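Local coordinates for initiator protein NS1 (Murine minute virus, PDB 4R94) that nicks viral DNA through its N-terminal nickase domain, present here, and as a whole protein also unwinds DNA and aids packaging and promoter transactivation, at residues K96-V101 with V130-K135; D68-M73 with K214-T219. All coordinates share one frame; numbering follows the deposited sequence.

Interaction 1 (K96-V101 with V130-K135); sequences KCLFEV and VLIGGK
L98, the residue that meets both V130 and I132, rides on a helical turn whose shortest backbone bond runs from E100 N to K96 O at 2.9 Å; the next such bond, V101 N to C97 O, measures 3.1 Å. These bonds occupy peptide groups of the turn, and the side chain that faces the strand is apolar. Strand 125-134 likewise spends its backbone bonds on its neighbours, V130 and I132 pairing with strand 24-31, L131 and G133 with strand 112-121.

The side chains of L98 and V130 reach for one another tip to tip. Both methyls of the leucine straddle one branch of the valine: CD1 of L98 lies 3.9 Å from V130 CG1, and CD2 of L98 lies 3.9 Å from the same V130 CG1. That branch is presented because CG1 stands opposite the backbone N of V130 (chi1 180°). The CD2 methyl of L98 also reaches CD1 of I132, at 4.2 Å, where an extended isoleucine chain brings the end of its longer branch toward the helix.

This is a helix laid on one face of the central antiparallel sheet of an HUH-type nuclease domain. The residues of strand 125-134 alternate: V130 and I132 face helix 81-104, whereas L131 projects from the other face onto helix 203-211, which carries the nuclease tyrosine Y210. Beta-branched V130 and I132 suit an extended strand, while the unbranched CB of L98 is easily accommodated in a helix and carries a forked end to two strand residues. Just upstream of V130, H127 and H129 of the RCR-2 motif help bind magnesium, about 11 Å from the valine side chain. Nearly one turn on from L98, V101 packs against W145 and L149 of helix 142-160.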
# COMPACT_ATOMS: atom_id res chain seq x y z
N LYS A 96 6.32 -2.07 -7.09
CA LYS A 96 7.57 -1.85 -7.81
C LYS A 96 8.64 -1.31 -6.86
O LYS A 96 9.78 -1.76 -6.89
CB LYS A 96 7.39 -0.88 -8.99
CG LYS A 96 8.63 -0.74 -9.85
CD LYS A 96 8.81 -1.98 -10.70
CE LYS A 96 9.99 -1.81 -11.66
NZ LYS A 96 10.10 -2.98 -12.56
N CYS A 97 8.25 -0.37 -5.99
CA CYS A 97 9.21 0.22 -5.06
C CYS A 97 9.75 -0.83 -4.09
O CYS A 97 10.95 -0.89 -3.83
CB CYS A 97 8.57 1.36 -4.26
SG CYS A 97 8.21 2.79 -5.26
N LEU A 98 8.84 -1.63 -3.54
CA LEU A 98 9.22 -2.68 -2.61
C LEU A 98 10.19 -3.64 -3.29
O LEU A 98 11.22 -4.00 -2.73
CB LEU A 98 8.00 -3.44 -2.11
CG LEU A 98 6.94 -2.65 -1.34
CD1 LEU A 98 5.73 -3.55 -1.12
CD2 LEU A 98 7.50 -2.12 -0.03
N PHE A 99 9.84 -4.05 -4.51
CA PHE A 99 10.66 -5.05 -5.22
C PHE A 99 12.03 -4.47 -5.60
O PHE A 99 13.02 -5.19 -5.56
CB PHE A 99 9.92 -5.57 -6.45
CG PHE A 99 8.64 -6.31 -6.12
CD1 PHE A 99 8.40 -6.78 -4.84
CD2 PHE A 99 7.69 -6.52 -7.10
CE1 PHE A 99 7.23 -7.45 -4.55
CE2 PHE A 99 6.52 -7.19 -6.81
CZ PHE A 99 6.29 -7.66 -5.54
N GLU A 100 12.08 -3.19 -5.93
CA GLU A 100 13.35 -2.54 -6.24
C GLU A 100 14.27 -2.54 -5.03
O GLU A 100 15.47 -2.80 -5.17
CB GLU A 100 13.12 -1.11 -6.74
CG GLU A 100 12.53 -1.08 -8.13
CD GLU A 100 12.24 0.31 -8.68
OE1 GLU A 100 11.73 1.16 -7.92
OE2 GLU A 100 12.51 0.54 -9.88
N VAL A 101 13.72 -2.30 -3.83
CA VAL A 101 14.56 -2.31 -2.65
C VAL A 101 14.97 -3.74 -2.29
O VAL A 101 16.12 -3.97 -1.90
CB VAL A 101 13.87 -1.61 -1.46
CG1 VAL A 101 14.76 -1.65 -0.22
CG2 VAL A 101 13.60 -0.16 -1.87
N VAL A 130 1.71 -0.65 4.03
CA VAL A 130 2.53 -1.81 3.73
C VAL A 130 3.17 -2.38 4.99
O VAL A 130 3.86 -1.67 5.72
CB VAL A 130 3.65 -1.46 2.73
CG1 VAL A 130 4.51 -2.72 2.45
CG2 VAL A 130 3.06 -0.88 1.47
N LEU A 131 2.94 -3.66 5.22
CA LEU A 131 3.70 -4.39 6.24
C LEU A 131 4.70 -5.26 5.50
O LEU A 131 4.32 -5.96 4.57
CB LEU A 131 2.78 -5.26 7.11
CG LEU A 131 1.64 -4.54 7.83
CD1 LEU A 131 0.87 -5.55 8.70
CD2 LEU A 131 2.15 -3.35 8.65
N ILE A 132 5.96 -5.23 5.90
CA ILE A 132 6.95 -6.07 5.21
C ILE A 132 8.10 -6.46 6.13
O ILE A 132 8.62 -5.62 6.88
CB ILE A 132 7.50 -5.35 3.94
CG1 ILE A 132 8.46 -6.26 3.16
CG2 ILE A 132 8.16 -4.02 4.30
CD1 ILE A 132 8.73 -5.77 1.75
N GLY A 133 8.49 -7.73 6.06
CA GLY A 133 9.59 -8.22 6.87
C GLY A 133 9.98 -9.63 6.47
O GLY A 133 9.49 -10.19 5.48
N GLY A 134 10.88 -10.20 7.26
CA GLY A 134 11.34 -11.55 7.01
C GLY A 134 12.71 -11.75 7.63
O GLY A 134 13.21 -10.88 8.33
N LYS A 135 13.31 -12.91 7.36
CA LYS A 135 14.60 -13.26 7.96
C LYS A 135 15.72 -12.28 7.59
O LYS A 135 16.63 -12.05 8.39
CB LYS A 135 14.99 -14.69 7.57
CG LYS A 135 15.16 -14.92 6.07
CD LYS A 135 15.62 -16.34 5.79
CE LYS A 135 15.97 -16.54 4.32
NZ LYS A 135 17.13 -15.70 3.90

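Interaction 2 (D68-M73 with K214-T219); sequences DQSEDM and KKKIST
K216 contributes the larger share of the surface buried here, extending its ammonium group toward S70, with E71 beside it. The nearest protein atom across the gap is the backbone carbonyl of S70, whose O lies 3.5 Å from K216 NZ; the hydroxyl OG of S70 stands farther from that NZ, at 4.1 Å.

Water fills in between. One molecule donates to S70 OG and accepts from K216 NZ at 2.8 Å, and another accepts from K216 NZ at 2.9 Å and also from the backbone N of D72. Two more waters, bound to OG and O of S70, make weak links to the same nitrogen. Lysine suits this place because its long, flexible chain spans the gap and its ammonium group can donate to several waters. The chain starts out opposite its backbone N (chi1 176°) and bends at chi2 and chi4, bringing NZ among these waters, while W67 adds a cation-pi contact.

A serine suits the site because its small hydroxyl serves chain and solvent together: its one hydrogen is shared between the carbonyls of T66, the stronger partner, and W67, while OG accepts from two waters. E71 touches through its backbone, CA lying 4.3 Å from K216 NZ; its carboxylate, with OE2 6.6 Å from that NZ and weakly bonded to T77, probably adds at most long-range attraction. Carbonyls near the C-terminal end of helix 54-70 would likewise be expected to favour a cation.

Largely through water, K216 joins that helix end to the loop following helix 203-211. Two residues earlier, K214 of the RCR-3 motif forms a salt bridge with the metal ligand E119, placing this loop beside the tyrosine-and-metal active site of an HUH-type nickase.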
# COMPACT_ATOMS: atom_id res chain seq x y z
N ASP A 68 -11.49 -7.36 -9.05
CA ASP A 68 -12.59 -8.08 -9.69
C ASP A 68 -13.06 -9.29 -8.86
O ASP A 68 -14.25 -9.55 -8.75
CB ASP A 68 -12.18 -8.54 -11.10
CG ASP A 68 -12.00 -7.39 -12.07
OD1 ASP A 68 -12.57 -6.29 -11.86
OD2 ASP A 68 -11.27 -7.59 -13.07
N GLN A 69 -12.12 -10.03 -8.30
CA GLN A 69 -12.47 -11.26 -7.61
C GLN A 69 -12.99 -10.98 -6.20
O GLN A 69 -13.69 -11.81 -5.60
CB GLN A 69 -11.26 -12.21 -7.57
CG GLN A 69 -10.60 -12.50 -8.94
CD GLN A 69 -11.58 -12.83 -10.08
OE1 GLN A 69 -12.35 -13.80 -9.98
NE2 GLN A 69 -11.52 -12.05 -11.20
N SER A 70 -12.66 -9.82 -5.66
CA SER A 70 -13.08 -9.49 -4.29
C SER A 70 -14.35 -8.65 -4.29
O SER A 70 -14.88 -8.29 -3.23
CB SER A 70 -11.96 -8.76 -3.55
OG SER A 70 -11.69 -7.51 -4.13
N GLU A 71 -14.83 -8.33 -5.48
CA GLU A 71 -16.06 -7.57 -5.63
C GLU A 71 -17.25 -8.41 -5.22
O GLU A 71 -17.43 -9.54 -5.69
CB GLU A 71 -16.22 -7.08 -7.06
CG GLU A 71 -17.42 -6.18 -7.26
CD GLU A 71 -17.33 -5.41 -8.55
OE1 GLU A 71 -17.25 -6.05 -9.62
OE2 GLU A 71 -17.33 -4.16 -8.50
N ASP A 72 -18.07 -7.86 -4.33
CA ASP A 72 -19.32 -8.49 -3.95
C ASP A 72 -20.43 -7.95 -4.83
O ASP A 72 -20.78 -6.77 -4.76
CB ASP A 72 -19.63 -8.25 -2.47
CG ASP A 72 -20.58 -9.28 -1.89
OD1 ASP A 72 -21.47 -9.75 -2.63
OD2 ASP A 72 -20.44 -9.61 -0.70
N MET A 73 -20.98 -8.81 -5.68
CA MET A 73 -21.95 -8.38 -6.69
C MET A 73 -23.39 -8.47 -6.22
O MET A 73 -24.30 -8.03 -6.92
CB MET A 73 -21.77 -9.21 -7.97
CG MET A 73 -20.57 -8.79 -8.80
SD MET A 73 -20.22 -9.96 -10.13
CE MET A 73 -18.94 -9.06 -11.00
N LYS A 214 -11.65 -3.35 8.57
CA LYS A 214 -12.12 -2.14 7.90
C LYS A 214 -13.35 -2.41 7.02
O LYS A 214 -13.59 -3.54 6.58
CB LYS A 214 -11.00 -1.52 7.03
CG LYS A 214 -9.69 -1.22 7.77
CD LYS A 214 -9.88 -0.24 8.93
CE LYS A 214 -8.53 0.10 9.59
NZ LYS A 214 -7.68 1.04 8.78
N LYS A 215 -14.12 -1.35 6.77
CA LYS A 215 -15.27 -1.42 5.86
C LYS A 215 -14.89 -1.16 4.40
O LYS A 215 -14.10 -0.27 4.11
CB LYS A 215 -16.34 -0.41 6.30
CG LYS A 215 -17.59 -0.42 5.43
CD LYS A 215 -18.79 0.17 6.16
CE LYS A 215 -20.04 0.16 5.29
NZ LYS A 215 -21.26 0.52 6.07
N LYS A 216 -15.47 -1.94 3.49
CA LYS A 216 -15.16 -1.83 2.06
C LYS A 216 -15.75 -0.56 1.46
O LYS A 216 -16.94 -0.26 1.62
CB LYS A 216 -15.68 -3.07 1.31
CG LYS A 216 -15.53 -3.05 -0.22
CD LYS A 216 -14.11 -3.35 -0.64
CE LYS A 216 -13.99 -3.55 -2.16
NZ LYS A 216 -14.51 -4.89 -2.59
N ILE A 217 -14.91 0.19 0.77
CA ILE A 217 -15.37 1.36 0.03
C ILE A 217 -16.19 0.93 -1.19
O ILE A 217 -15.72 0.16 -2.03
CB ILE A 217 -14.18 2.23 -0.42
CG1 ILE A 217 -13.47 2.82 0.80
CG2 ILE A 217 -14.63 3.32 -1.41
CD1 ILE A 217 -12.12 3.44 0.47
N SER A 218 -17.41 1.46 -1.29
CA SER A 218 -18.31 1.06 -2.37
C SER A 218 -18.92 2.26 -3.09
O SER A 218 -19.74 2.10 -3.99
CB SER A 218 -19.42 0.18 -1.82
OG SER A 218 -20.07 0.85 -0.75
N THR A 219 -18.52 3.45 -2.69
CA THR A 219 -19.10 4.68 -3.20
C THR A 219 -18.03 5.73 -3.50
O THR A 219 -16.91 5.64 -3.00
CB THR A 219 -20.10 5.30 -2.20
OG1 THR A 219 -19.40 5.69 -1.01
CG2 THR A 219 -21.19 4.31 -1.82
O HOH W 1 -11.30 -5.77 -2.16
O HOH W 2 -13.51 -5.22 -5.15
O HOH W 3 -16.21 -7.14 -0.94
O HOH W 4 -17.30 -4.98 -3.23

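How the interactions relate
Interactions 1 and 2 lie on opposite sides of the centre of the nickase domain, their centres 26 Å apart and their nearest atoms about 11 Å apart, without touching. Along the chain interaction 1 is nested within the long loop closed by interaction 2: helix 54-70 comes first, then helix 81-104, strand 125-134 and finally the loop after helix 203-211. One contact is a buried hydrophobic join between helix and sheet, the other a watery, partly buried link between a helix end and a loop. Both adjoin active-site elements: strand 125-134 holds H127 and H129, and the loop follows the helix bearing Y210.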